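Local coordinates for protein GH26A (Muricauda sp. MAR_2010_75, PDB 6Q75) that probably hydrolyses glycosidic bonds in a polysaccharide, perhaps a beta-mannan, as a family 26 glycoside hydrolase, at residues D37-L42 with K292-M297; G102-L107 with D325-T330; S52-P57 with Y80-D85; E94-Y99 with K161-A166. All blocks are in the same frame, centred on the assembly; numbering follows the deposited sequence.

Contact 1: residues D37-L42 with K292-M297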
loop_
_atom_site.group_PDB
_atom_site.type_symbol
_atom_site.label_atom_id
_atom_site.label_comp_id
_atom_site.label_asym_id
_atom_site.label_seq_id
_atom_site.Cartn_x
_atom_site.Cartn_y
_atom_site.Cartn_z
ATOM N N ASP A 37 17.342 0.162 -1.005
ATOM C CA ASP A 37 18.506 0.810 -0.408
ATOM C C ASP A 37 18.238 2.287 -0.185
ATOM O O ASP A 37 18.634 2.861 0.842
ATOM C CB ASP A 37 19.744 0.626 -1.292
ATOM C CG ASP A 37 20.939 1.434 -0.788
ATOM O OD1 ASP A 37 21.296 1.294 0.405
ATOM O OD2 ASP A 37 21.521 2.218 -1.571
ATOM N N TYR A 38 17.563 2.922 -1.139
ATOM C CA TYR A 38 17.226 4.331 -0.979
ATOM C C TYR A 38 16.300 4.542 0.212
ATOM O O TYR A 38 16.502 5.461 1.015
ATOM C CB TYR A 38 16.593 4.843 -2.268
ATOM C CG TYR A 38 16.116 6.263 -2.187
ATOM C CD1 TYR A 38 17.019 7.319 -2.087
ATOM C CD2 TYR A 38 14.753 6.546 -2.212
ATOM C CE1 TYR A 38 16.575 8.636 -2.011
ATOM C CE2 TYR A 38 14.296 7.854 -2.135
ATOM C CZ TYR A 38 15.204 8.880 -2.048
ATOM O OH TYR A 38 14.728 10.170 -1.987
ATOM N N ILE A 39 15.273 3.699 0.348
ATOM C CA ILE A 39 14.339 3.845 1.466
ATOM C C ILE A 39 15.048 3.590 2.794
ATOM O O ILE A 39 14.822 4.302 3.788
ATOM C CB ILE A 39 13.128 2.912 1.257
ATOM C CG1 ILE A 39 12.251 3.418 0.107
ATOM C CG2 ILE A 39 12.299 2.795 2.524
ATOM C CD1 ILE A 39 11.144 2.418 -0.321
ATOM N N HIS A 40 15.944 2.597 2.830
ATOM C CA HIS A 40 16.717 2.355 4.048
ATOM C C HIS A 40 17.625 3.518 4.403
ATOM O O HIS A 40 17.987 3.665 5.576
ATOM C CB HIS A 40 17.549 1.089 3.917
ATOM C CG HIS A 40 16.808 -0.146 4.315
ATOM N ND1 HIS A 40 15.977 -0.827 3.448
ATOM C CD2 HIS A 40 16.749 -0.811 5.492
ATOM C CE1 HIS A 40 15.454 -1.870 4.068
ATOM N NE2 HIS A 40 15.906 -1.884 5.310
ATOM N N SER A 41 17.997 4.345 3.431
ATOM C CA SER A 41 18.929 5.441 3.673
ATOM C C SER A 41 18.246 6.739 4.102
ATOM O O SER A 41 18.949 7.729 4.352
ATOM C CB SER A 41 19.758 5.724 2.415
ATOM O OG SER A 41 19.026 6.585 1.548
ATOM N N LEU A 42 16.914 6.779 4.183
ATOM C CA LEU A 42 16.233 8.059 4.369
ATOM C C LEU A 42 16.577 8.694 5.707
ATOM O O LEU A 42 16.737 9.914 5.785
ATOM C CB LEU A 42 14.720 7.893 4.234
ATOM C CG LEU A 42 14.219 7.572 2.818
ATOM C CD1 LEU A 42 12.744 7.102 2.798
ATOM C CD2 LEU A 42 14.460 8.765 1.895
ATOM N N LYS A 292 10.956 7.960 11.792
ATOM C CA LYS A 292 11.130 6.730 11.026
ATOM C C LYS A 292 10.117 6.573 9.892
ATOM O O LYS A 292 10.298 5.693 9.042
ATOM C CB LYS A 292 11.058 5.534 11.976
ATOM C CG LYS A 292 12.324 5.340 12.820
ATOM C CD LYS A 292 12.143 4.206 13.808
ATOM C CE LYS A 292 13.195 4.243 14.911
ATOM N NZ LYS A 292 14.484 3.721 14.467
ATOM N N TRP A 293 9.048 7.368 9.841
ATOM C CA TRP A 293 8.124 7.241 8.716
ATOM C C TRP A 293 8.865 7.542 7.416
ATOM O O TRP A 293 9.471 8.604 7.269
ATOM C CB TRP A 293 6.925 8.181 8.874
ATOM C CG TRP A 293 6.058 7.945 10.068
ATOM C CD1 TRP A 293 5.783 8.852 11.070
ATOM C CD2 TRP A 293 5.272 6.775 10.368
ATOM N NE1 TRP A 293 4.895 8.305 11.972
ATOM C CE2 TRP A 293 4.576 7.033 11.569
ATOM C CE3 TRP A 293 5.111 5.521 9.749
ATOM C CZ2 TRP A 293 3.728 6.100 12.165
ATOM C CZ3 TRP A 293 4.260 4.599 10.342
ATOM C CH2 TRP A 293 3.581 4.890 11.535
ATOM N N SER A 294 8.808 6.602 6.464
ATOM C CA SER A 294 9.584 6.728 5.237
ATOM C C SER A 294 8.841 7.432 4.128
ATOM O O SER A 294 9.486 8.010 3.253
ATOM C CB SER A 294 10.002 5.347 4.717
ATOM O OG SER A 294 10.611 4.612 5.752
ATOM N N TRP A 295 7.514 7.347 4.109
ATOM C CA TRP A 295 6.705 8.123 3.183
ATOM C C TRP A 295 5.338 8.304 3.814
ATOM O O TRP A 295 5.001 7.663 4.813
ATOM C CB TRP A 295 6.611 7.487 1.766
ATOM C CG TRP A 295 5.717 6.284 1.627
ATOM C CD1 TRP A 295 4.338 6.269 1.477
ATOM C CD2 TRP A 295 6.144 4.911 1.569
ATOM N NE1 TRP A 295 3.899 4.952 1.347
ATOM C CE2 TRP A 295 4.986 4.112 1.412
ATOM C CE3 TRP A 295 7.393 4.282 1.650
ATOM C CZ2 TRP A 295 5.043 2.703 1.323
ATOM C CZ3 TRP A 295 7.445 2.870 1.586
ATOM C CH2 TRP A 295 6.272 2.109 1.410
ATOM N N PHE A 296 4.577 9.239 3.257
ATOM C CA PHE A 296 3.154 9.340 3.530
ATOM C C PHE A 296 2.448 9.352 2.189
ATOM O O PHE A 296 3.037 9.762 1.189
ATOM C CB PHE A 296 2.818 10.609 4.350
ATOM C CG PHE A 296 3.127 11.900 3.646
ATOM C CD1 PHE A 296 2.287 12.406 2.649
ATOM C CD2 PHE A 296 4.215 12.669 4.040
ATOM C CE1 PHE A 296 2.557 13.639 2.030
ATOM C CE2 PHE A 296 4.496 13.888 3.418
ATOM C CZ PHE A 296 3.661 14.380 2.419
ATOM N N MET A 297 1.179 8.908 2.163
ATOM C CA MET A 297 0.395 8.947 0.931
ATOM C C MET A 297 -0.988 9.496 1.252
ATOM O O MET A 297 -1.789 8.810 1.889
ATOM C CB MET A 297 0.282 7.546 0.294
ATOM C CG MET A 297 -0.326 7.655 -1.091
ATOM S SD MET A 297 -0.736 6.085 -1.883
ATOM C CE MET A 297 -1.992 5.453 -0.763
#

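Contact 2: residues G102-L107 with D325-T330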
loop_
_atom_site.group_PDB
_atom_site.type_symbol
_atom_site.label_atom_id
_atom_site.label_comp_id
_atom_site.label_asym_id
_atom_site.label_seq_id
_atom_site.Cartn_x
_atom_site.Cartn_y
_atom_site.Cartn_z
ATOM N N GLY A 102 10.067 9.975 -13.117
ATOM C CA GLY A 102 10.888 10.011 -11.926
ATOM C C GLY A 102 10.175 9.755 -10.621
ATOM O O GLY A 102 10.793 9.918 -9.564
ATOM N N ALA A 103 8.893 9.372 -10.658
ATOM C CA ALA A 103 8.138 9.092 -9.448
ATOM C C ALA A 103 8.391 7.669 -8.960
ATOM O O ALA A 103 8.796 6.776 -9.717
ATOM C CB ALA A 103 6.635 9.268 -9.694
ATOM N N ILE A 104 8.159 7.466 -7.674
ATOM C CA ILE A 104 8.188 6.135 -7.068
ATOM C C ILE A 104 6.757 5.617 -7.052
ATOM O O ILE A 104 5.839 6.350 -6.678
ATOM C CB ILE A 104 8.802 6.186 -5.658
ATOM C CG1 ILE A 104 10.293 6.577 -5.737
ATOM C CG2 ILE A 104 8.654 4.861 -4.935
ATOM C CD1 ILE A 104 10.876 7.027 -4.397
ATOM N N VAL A 105 6.542 4.371 -7.508
ATOM C CA VAL A 105 5.190 3.865 -7.769
ATOM C C VAL A 105 4.735 2.971 -6.625
ATOM O O VAL A 105 5.444 2.034 -6.241
ATOM C CB VAL A 105 5.138 3.079 -9.092
ATOM C CG1 VAL A 105 3.797 2.284 -9.206
ATOM C CG2 VAL A 105 5.354 3.991 -10.259
ATOM N N THR A 106 3.522 3.217 -6.108
ATOM C CA THR A 106 2.902 2.288 -5.170
ATOM C C THR A 106 1.521 1.879 -5.681
ATOM O O THR A 106 0.799 2.686 -6.269
ATOM C CB THR A 106 2.808 2.875 -3.724
ATOM O OG1 THR A 106 2.274 1.871 -2.850
ATOM C CG2 THR A 106 1.947 4.156 -3.644
ATOM N N LEU A 107 1.185 0.598 -5.510
ATOM C CA LEU A 107 -0.096 0.065 -5.972
ATOM C C LEU A 107 -0.731 -0.775 -4.872
ATOM O O LEU A 107 -0.036 -1.497 -4.145
ATOM C CB LEU A 107 0.086 -0.790 -7.250
ATOM C CG LEU A 107 0.613 0.038 -8.433
ATOM C CD1 LEU A 107 0.984 -0.891 -9.607
ATOM C CD2 LEU A 107 -0.416 1.091 -8.872
ATOM N N ASP A 325 11.268 16.069 -7.510
ATOM C CA ASP A 325 12.451 16.762 -8.002
ATOM C C ASP A 325 13.672 16.551 -7.116
ATOM O O ASP A 325 14.790 16.843 -7.549
ATOM C CB ASP A 325 12.135 18.263 -8.091
ATOM C CG ASP A 325 11.656 18.849 -6.746
ATOM O OD1 ASP A 325 10.518 18.560 -6.303
ATOM O OD2 ASP A 325 12.422 19.626 -6.129
ATOM N N GLU A 326 13.490 16.026 -5.909
ATOM C CA GLU A 326 14.564 15.869 -4.942
ATOM C C GLU A 326 15.046 14.442 -4.780
ATOM O O GLU A 326 15.939 14.206 -3.960
ATOM C CB GLU A 326 14.131 16.358 -3.560
ATOM C CG GLU A 326 13.624 17.746 -3.484
ATOM C CD GLU A 326 13.282 18.080 -2.058
ATOM O OE1 GLU A 326 14.212 18.457 -1.308
ATOM O OE2 GLU A 326 12.116 17.927 -1.673
ATOM N N ILE A 327 14.456 13.477 -5.480
ATOM C CA ILE A 327 14.899 12.098 -5.329
ATOM C C ILE A 327 16.268 11.963 -5.971
ATOM O O ILE A 327 16.445 12.278 -7.154
ATOM C CB ILE A 327 13.909 11.121 -5.974
ATOM C CG1 ILE A 327 12.545 11.216 -5.311
ATOM C CG2 ILE A 327 14.460 9.672 -5.876
ATOM C CD1 ILE A 327 11.397 10.666 -6.220
ATOM N N GLN A 328 17.241 11.480 -5.206
ATOM C CA GLN A 328 18.584 11.270 -5.731
ATOM C C GLN A 328 19.096 9.939 -5.205
ATOM O O GLN A 328 19.350 9.804 -4.005
ATOM C CB GLN A 328 19.519 12.416 -5.343
ATOM N N PHE A 329 19.179 8.943 -6.081
ATOM C CA PHE A 329 19.795 7.679 -5.706
ATOM C C PHE A 329 21.304 7.852 -5.561
ATOM O O PHE A 329 21.956 8.496 -6.390
ATOM C CB PHE A 329 19.469 6.604 -6.739
ATOM C CG PHE A 329 18.037 6.152 -6.705
ATOM C CD1 PHE A 329 17.258 6.363 -5.582
ATOM C CD2 PHE A 329 17.465 5.526 -7.802
ATOM C CE1 PHE A 329 15.941 5.953 -5.544
ATOM C CE2 PHE A 329 16.149 5.102 -7.774
ATOM C CZ PHE A 329 15.377 5.330 -6.635
ATOM N N THR A 330 21.868 7.262 -4.505
ATOM C CA THR A 330 23.264 7.532 -4.176
ATOM C C THR A 330 24.209 7.095 -5.284
ATOM O O THR A 330 25.321 7.623 -5.373
ATOM C CB THR A 330 23.647 6.847 -2.861
#

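Contact 3: residues S52-P57 with Y80-D85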
loop_
_atom_site.group_PDB
_atom_site.type_symbol
_atom_site.label_atom_id
_atom_site.label_comp_id
_atom_site.label_asym_id
_atom_site.label_seq_id
_atom_site.Cartn_x
_atom_site.Cartn_y
_atom_site.Cartn_z
ATOM N N SER A 52 -4.492 8.422 -6.113
ATOM C CA SER A 52 -5.616 8.806 -6.966
ATOM C C SER A 52 -6.436 7.566 -7.293
ATOM O O SER A 52 -5.896 6.462 -7.383
ATOM C CB SER A 52 -5.138 9.479 -8.283
ATOM O OG SER A 52 -4.314 10.615 -8.051
ATOM N N TYR A 53 -7.747 7.739 -7.465
ATOM C CA TYR A 53 -8.564 6.627 -7.934
ATOM C C TYR A 53 -8.167 6.233 -9.351
ATOM O O TYR A 53 -7.776 7.077 -10.167
ATOM C CB TYR A 53 -10.041 7.008 -7.914
ATOM C CG TYR A 53 -10.510 7.551 -6.586
ATOM C CD1 TYR A 53 -10.577 6.726 -5.464
ATOM C CD2 TYR A 53 -10.918 8.881 -6.455
ATOM C CE1 TYR A 53 -11.027 7.224 -4.241
ATOM C CE2 TYR A 53 -11.386 9.369 -5.258
ATOM C CZ TYR A 53 -11.431 8.538 -4.150
ATOM O OH TYR A 53 -11.865 9.025 -2.927
ATOM N N ASN A 54 -8.291 4.932 -9.657
ATOM C CA ASN A 54 -7.761 4.483 -10.940
ATOM C C ASN A 54 -8.577 4.968 -12.137
ATOM O O ASN A 54 -8.091 4.850 -13.265
ATOM C CB ASN A 54 -7.619 2.952 -10.990
ATOM C CG ASN A 54 -8.970 2.202 -11.017
ATOM O OD1 ASN A 54 -9.891 2.509 -11.788
ATOM N ND2 ASN A 54 -9.062 1.186 -10.184
ATOM N N GLU A 55 -9.790 5.494 -11.931
ATOM C CA GLU A 55 -10.540 6.082 -13.046
ATOM C C GLU A 55 -9.779 7.233 -13.693
ATOM O O GLU A 55 -9.857 7.443 -14.912
ATOM C CB GLU A 55 -11.904 6.572 -12.559
ATOM C CG GLU A 55 -12.907 5.452 -12.303
ATOM C CD GLU A 55 -12.973 5.030 -10.841
ATOM O OE1 GLU A 55 -11.938 5.115 -10.134
ATOM O OE2 GLU A 55 -14.076 4.603 -10.403
ATOM N N ASN A 56 -9.086 8.023 -12.884
ATOM C CA ASN A 56 -8.225 9.108 -13.359
ATOM C C ASN A 56 -6.970 9.041 -12.507
ATOM O O ASN A 56 -6.852 9.722 -11.473
ATOM C CB ASN A 56 -8.929 10.463 -13.243
ATOM C CG ASN A 56 -10.226 10.503 -13.999
ATOM O OD1 ASN A 56 -11.296 10.232 -13.442
ATOM N ND2 ASN A 56 -10.150 10.838 -15.276
ATOM N N PRO A 57 -6.020 8.185 -12.887
ATOM C CA PRO A 57 -5.008 7.698 -11.936
ATOM C C PRO A 57 -3.937 8.704 -11.561
ATOM O O PRO A 57 -3.087 8.375 -10.731
ATOM C CB PRO A 57 -4.391 6.491 -12.669
ATOM C CG PRO A 57 -4.719 6.710 -14.117
ATOM C CD PRO A 57 -6.018 7.442 -14.163
ATOM N N TYR A 80 -8.510 -1.750 -7.860
ATOM C CA TYR A 80 -9.934 -1.963 -7.618
ATOM C C TYR A 80 -10.758 -1.987 -8.903
ATOM O O TYR A 80 -10.881 -0.977 -9.605
ATOM C CB TYR A 80 -10.454 -0.864 -6.687
ATOM C CG TYR A 80 -11.871 -1.041 -6.192
ATOM C CD1 TYR A 80 -12.532 -2.274 -6.270
ATOM C CD2 TYR A 80 -12.543 0.021 -5.601
ATOM C CE1 TYR A 80 -13.850 -2.408 -5.791
ATOM C CE2 TYR A 80 -13.838 -0.111 -5.136
ATOM C CZ TYR A 80 -14.485 -1.319 -5.221
ATOM O OH TYR A 80 -15.789 -1.422 -4.741
ATOM N N TRP A 81 -11.330 -3.142 -9.218
ATOM C CA TRP A 81 -12.198 -3.272 -10.381
ATOM C C TRP A 81 -13.617 -2.975 -9.909
ATOM O O TRP A 81 -14.395 -3.863 -9.561
ATOM C CB TRP A 81 -12.065 -4.669 -10.976
ATOM C CG TRP A 81 -12.757 -4.893 -12.233
ATOM C CD1 TRP A 81 -13.812 -4.190 -12.765
ATOM C CD2 TRP A 81 -12.480 -5.952 -13.141
ATOM N NE1 TRP A 81 -14.195 -4.759 -13.968
ATOM C CE2 TRP A 81 -13.393 -5.842 -14.211
ATOM C CE3 TRP A 81 -11.542 -6.985 -13.152
ATOM C CZ2 TRP A 81 -13.393 -6.738 -15.289
ATOM C CZ3 TRP A 81 -11.547 -7.881 -14.228
ATOM C CH2 TRP A 81 -12.463 -7.739 -15.276
ATOM N N ASN A 82 -13.944 -1.684 -9.860
ATOM C CA ASN A 82 -15.256 -1.271 -9.381
ATOM C C ASN A 82 -16.202 -0.867 -10.495
ATOM O O ASN A 82 -17.393 -0.702 -10.229
ATOM C CB ASN A 82 -15.122 -0.093 -8.399
ATOM C CG ASN A 82 -14.508 1.126 -9.050
ATOM O OD1 ASN A 82 -13.438 1.055 -9.660
ATOM N ND2 ASN A 82 -15.161 2.261 -8.896
ATOM N N GLY A 83 -15.706 -0.691 -11.720
ATOM C CA GLY A 83 -16.518 -0.309 -12.849
ATOM C C GLY A 83 -16.616 -1.424 -13.872
ATOM O O GLY A 83 -16.224 -2.568 -13.626
ATOM N N LYS A 84 -17.166 -1.073 -15.038
ATOM C CA LYS A 84 -17.407 -2.090 -16.061
ATOM C C LYS A 84 -16.112 -2.784 -16.466
ATOM O O LYS A 84 -16.041 -4.018 -16.506
ATOM C CB LYS A 84 -18.090 -1.469 -17.281
ATOM C CG LYS A 84 -18.253 -2.440 -18.457
ATOM C CD LYS A 84 -18.866 -1.764 -19.684
ATOM N N ASP A 85 -15.070 -2.008 -16.744
ATOM C CA ASP A 85 -13.859 -2.517 -17.373
ATOM C C ASP A 85 -12.748 -2.786 -16.358
ATOM O O ASP A 85 -12.629 -2.099 -15.339
ATOM C CB ASP A 85 -13.357 -1.534 -18.434
ATOM C CG ASP A 85 -14.358 -1.329 -19.559
ATOM O OD1 ASP A 85 -14.758 -2.329 -20.189
ATOM O OD2 ASP A 85 -14.736 -0.163 -19.817
HETATM O O HOH W 1 -12.484 1.683 -12.179
HETATM O O HOH W 2 -11.788 2.949 -8.260
#

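Contact 4: residues E94-Y99 with K161-A166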
loop_
_atom_site.group_PDB
_atom_site.type_symbol
_atom_site.label_atom_id
_atom_site.label_comp_id
_atom_site.label_asym_id
_atom_site.label_seq_id
_atom_site.Cartn_x
_atom_site.Cartn_y
_atom_site.Cartn_z
ATOM N N GLU A 94 -0.218 4.502 -16.958
ATOM C CA GLU A 94 0.143 5.701 -16.214
ATOM C C GLU A 94 1.275 5.429 -15.230
ATOM O O GLU A 94 2.105 6.315 -15.002
ATOM C CB GLU A 94 -1.091 6.287 -15.518
ATOM C CG GLU A 94 -0.765 7.579 -14.765
ATOM C CD GLU A 94 -0.556 8.767 -15.699
ATOM O OE1 GLU A 94 -0.735 8.615 -16.925
ATOM O OE2 GLU A 94 -0.217 9.869 -15.209
ATOM N N ALA A 95 1.355 4.211 -14.674
ATOM C CA ALA A 95 2.472 3.892 -13.784
ATOM C C ALA A 95 3.798 3.949 -14.532
ATOM O O ALA A 95 4.798 4.441 -13.998
ATOM C CB ALA A 95 2.290 2.510 -13.157
ATOM N N ILE A 96 3.837 3.418 -15.764
ATOM C CA ILE A 96 5.077 3.493 -16.535
ATOM C C ILE A 96 5.416 4.943 -16.848
ATOM O O ILE A 96 6.574 5.363 -16.717
ATOM C CB ILE A 96 4.982 2.639 -17.806
ATOM C CG1 ILE A 96 5.036 1.157 -17.439
ATOM C CG2 ILE A 96 6.106 2.968 -18.765
ATOM C CD1 ILE A 96 4.458 0.229 -18.528
ATOM N N ASP A 97 4.418 5.737 -17.253
ATOM C CA ASP A 97 4.686 7.153 -17.496
ATOM C C ASP A 97 5.205 7.844 -16.240
ATOM O O ASP A 97 6.169 8.612 -16.315
ATOM C CB ASP A 97 3.432 7.896 -17.989
ATOM C CG ASP A 97 3.115 7.643 -19.472
ATOM O OD1 ASP A 97 3.913 6.977 -20.169
ATOM O OD2 ASP A 97 2.081 8.172 -19.951
ATOM N N LYS A 98 4.579 7.594 -15.074
ATOM C CA LYS A 98 5.019 8.262 -13.849
ATOM C C LYS A 98 6.422 7.825 -13.451
ATOM O O LYS A 98 7.253 8.661 -13.080
ATOM C CB LYS A 98 4.021 8.009 -12.720
ATOM C CG LYS A 98 2.777 8.860 -12.842
ATOM C CD LYS A 98 3.067 10.295 -12.406
ATOM C CE LYS A 98 1.979 11.252 -12.844
ATOM N NZ LYS A 98 2.058 11.596 -14.281
ATOM N N TYR A 99 6.718 6.528 -13.576
ATOM C CA TYR A 99 8.070 6.040 -13.346
ATOM C C TYR A 99 9.056 6.718 -14.295
ATOM O O TYR A 99 10.145 7.143 -13.884
ATOM C CB TYR A 99 8.098 4.510 -13.520
ATOM C CG TYR A 99 9.449 3.917 -13.230
ATOM C CD1 TYR A 99 9.990 4.005 -11.959
ATOM C CD2 TYR A 99 10.205 3.329 -14.231
ATOM C CE1 TYR A 99 11.225 3.490 -11.674
ATOM C CE2 TYR A 99 11.463 2.802 -13.958
ATOM C CZ TYR A 99 11.965 2.889 -12.672
ATOM O OH TYR A 99 13.210 2.393 -12.363
ATOM N N LYS A 161 3.209 -8.086 -14.223
ATOM C CA LYS A 161 4.241 -8.654 -15.079
ATOM C C LYS A 161 4.603 -7.698 -16.204
ATOM O O LYS A 161 5.768 -7.618 -16.602
ATOM C CB LYS A 161 3.736 -9.972 -15.678
ATOM C CG LYS A 161 3.980 -11.210 -14.861
ATOM C CD LYS A 161 3.181 -12.373 -15.487
ATOM C CE LYS A 161 3.658 -13.737 -15.024
ATOM N NZ LYS A 161 2.839 -14.830 -15.656
ATOM N N LYS A 162 3.632 -6.937 -16.703
ATOM C CA LYS A 162 3.956 -5.901 -17.676
ATOM C C LYS A 162 4.828 -4.817 -17.040
ATOM O O LYS A 162 5.767 -4.306 -17.671
ATOM C CB LYS A 162 2.668 -5.312 -18.244
ATOM C CG LYS A 162 2.881 -4.219 -19.264
ATOM N N LEU A 163 4.562 -4.488 -15.780
ATOM C CA LEU A 163 5.395 -3.502 -15.087
ATOM C C LEU A 163 6.812 -4.032 -14.861
ATOM O O LEU A 163 7.783 -3.279 -14.965
ATOM C CB LEU A 163 4.720 -3.109 -13.771
ATOM C CG LEU A 163 3.481 -2.232 -13.977
ATOM C CD1 LEU A 163 2.600 -2.235 -12.747
ATOM C CD2 LEU A 163 3.895 -0.797 -14.294
ATOM N N GLN A 164 6.957 -5.328 -14.583
ATOM C CA GLN A 164 8.298 -5.896 -14.455
ATOM C C GLN A 164 9.072 -5.789 -15.768
ATOM O O GLN A 164 10.269 -5.480 -15.769
ATOM C CB GLN A 164 8.213 -7.359 -14.022
ATOM C CG GLN A 164 9.566 -8.037 -13.914
ATOM C CD GLN A 164 9.509 -9.319 -13.093
ATOM O OE1 GLN A 164 10.065 -9.411 -11.993
ATOM N NE2 GLN A 164 8.815 -10.318 -13.629
ATOM N N GLU A 165 8.410 -6.078 -16.892
ATOM C CA GLU A 165 9.058 -5.979 -18.197
ATOM C C GLU A 165 9.486 -4.546 -18.504
ATOM O O GLU A 165 10.465 -4.334 -19.223
ATOM C CB GLU A 165 8.112 -6.522 -19.276
ATOM C CG GLU A 165 8.339 -5.989 -20.688
ATOM C CD GLU A 165 7.158 -6.254 -21.620
ATOM O OE1 GLU A 165 6.705 -7.418 -21.697
ATOM O OE2 GLU A 165 6.685 -5.297 -22.281
ATOM N N ALA A 166 8.770 -3.553 -17.982
ATOM C CA ALA A 166 9.194 -2.158 -18.083
ATOM C C ALA A 166 10.203 -1.764 -17.013
ATOM O O ALA A 166 10.610 -0.596 -16.978
ATOM C CB ALA A 166 7.977 -1.227 -17.992
#

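Contact 1: residues D37-L42 with K292-M297
At the end of the (beta/alpha)8 barrel where the strands begin, Ile39 near the end of helix 30-40 and Leu42 just beyond it lie against Ser294 and Trp295 of strand 293-299. Leu42 makes the closest approach: its CD1 methyl is 3.4 Å from the backbone O of Ser294 and 3.8 Å from Ser294 CB. Ile39 touches with two branches. Its CG2 stands 4.1 Å from Ser294 CB, while CD1, at the tip of the longer arm, comes within 4.2 Å of Trp295 CZ3 at an oblique angle to the indole. An extended chi2 of 171° carries CD1 out to the ring. Trp295 CG sits between its backbone N and carbonyl carbon (chi1 75°), which swings the indole toward the helix although its CB does not point there. No hydrogen bond spans the contact; Ser294 OG, the buried hydroxyl, bonds to Ile273 O in the adjacent strand. At the helix end, Ser41 OG donates to Tyr38 O over 2.8 Å, and Ser41 N reaches the same oxygen from the same face. Ile39 and Trp295 both also meet Leu171 of strand 170-173, consistent with helix 30-40 covering the N-terminal ends of the strands of a (beta/alpha)8 barrel.

Contact 2: residues G102-L107 with D325-T330
This is a small apolar contact between the start of a barrel strand and the C-terminal tail of the chain: Ile327, in the loop after strand 321-322, reaches Gly102 and Ile104 at the entry to strand 104-108. One methyl does all the touching from the tail side. Ile327 CD1 lies 3.5 Å from the carbonyl O of Gly102 and 4.1 Å from Ile104 CD1, so the two isoleucines meet through the ends of their long arms, at a slant to each other. Both have CG1 anti to their own carbonyl carbon (chi1 -66° for Ile104, -61° for Ile327), with the rest of the arm extended, which lets the two CD1 methyls meet. Phe329, two residues further along the tail, packs edge-to-face with Tyr38 of helix 30-40. No hydrogen bond crosses between the segments.

Gly102 ends helix 88-100 in a Schellman motif. Its positive phi of 104° turns the chain out of the helix, and two residues later Ile104 begins the strand. Ile104 is held in the sheet by backbone bonds to Ala73 and Trp75, and its side chain also packs on Leu35 of helix 30-40 and Leu171 of strand 170-173. Ile327 in turn rests on Tyr38 of that helix and on Ala73, which leaves its methyl at the margin of a buried apolar cluster. The helix-to-strand turn followed by a parallel strand is typical of the repeating beta-alpha-beta crossovers of a (beta/alpha)8 barrel, and the tail touches this turn where the strand begins.

Contact 3: residues S52-P57 with Y80-D85
Asn82 and Glu55 reach toward each other from opposite directions: Asn82 ND2 donates to Glu55 OE2 over 3.0 Å, nearly straight at 168°. Glu55 OE2 is met on its syn side, about 30° out of the carboxylate plane, while it lies in the amide plane of Asn82; the two planes are steeply turned against each other. Asn82 CG stands between its backbone N and carbonyl carbon (chi1 62°), which directs the amide to Glu55. Asn54 ND2 gives a second bond, 2.9 Å long, to the backbone O of Tyr80, and also bonds Asp78 O, which fixes the rotation of the buried amide. Two waters complete the bridge. One donates to Asn54 OD1 (2.7 Å) and to Asn82 OD1 (2.8 Å); the other links the same Asn82 oxygen to Glu55 OE1, 2.9 Å from the latter. The two loops follow strands 46-51 and 74-78, at the C-terminal end of the barrel, where (beta/alpha)8 glycoside hydrolases carry their active site. Further out, within 80-85, Asn82 CB sits over the centre of the Tyr80 ring, 3.4 Å above its plane. Tyr80 OH bonds to Phe120 O, and its side chain lies about 4 Å from a bound glycerol, probably from the crystallisation liquor.

Contact 4: residues E94-Y99 with K161-A166
Ile96 on helix 88-100 lies against a shallow hollow formed by Leu163 in the last turn of helix 144-165 and Ala166 just after it. Its CG1 touches two methyls, 3.9 Å from Leu163 CD2 and 3.8 Å from Ala166 CB, and its CD1 also lies 3.8 Å from Ala166 CB, so the long arm of the isoleucine runs along the small alanine. The fit works the other way as well: Leu163 CD2 is the bump that enters beside Ile96 and meets Ala95 CB at 3.8 Å, on the low ground offered by the small side chain. Ile96 and Leu163 pass each other at a slant, and neither CB points straight at the other helix; their outer atoms close the gap. With CG anti to its carbonyl carbon (chi1 -72°), Leu163 carries its CD2 methyl to that notch. With alanines at two of the touching positions, the CA atoms of Ile96 and Leu163 are 7.2 Å apart. The contact is wholly apolar, and polar groups lie off it: Lys98 NZ bridges to Glu94 OE2 at 3.0 Å, and also to Glu101. Leu163 also leans on Val92, and Ala95 on Trp75 of strand 74-78; helix 88-100 leads into strand 104-108 and helix 144-165 into its neighbour 170-173, and the two helices lie side by side outside these strands.

How the contacts relate
Contacts 1 and 2 share the N-terminal end of the barrel and touch: Tyr38 packs edge-to-face with Phe329, and Met297 SD lies against Thr106 CG2 inside. Contact 1 is fully buried; contact 2 is only partly so, where the tail joins. Contact 4 adjoins contact 2, with a probable hydrogen bond from Ala103 N to Lys98 O at the helix-to-strand turn and Leu107 packing on Leu163. It belongs to the outer helical layer. Contact 3, at the opposite end, meets contact 4 through Pro57 and Glu94. Its chemistry stands apart: amides, a carboxylate and water join loops, whereas apolar side-chain packing dominates the other three, with no hydrogen bond across them.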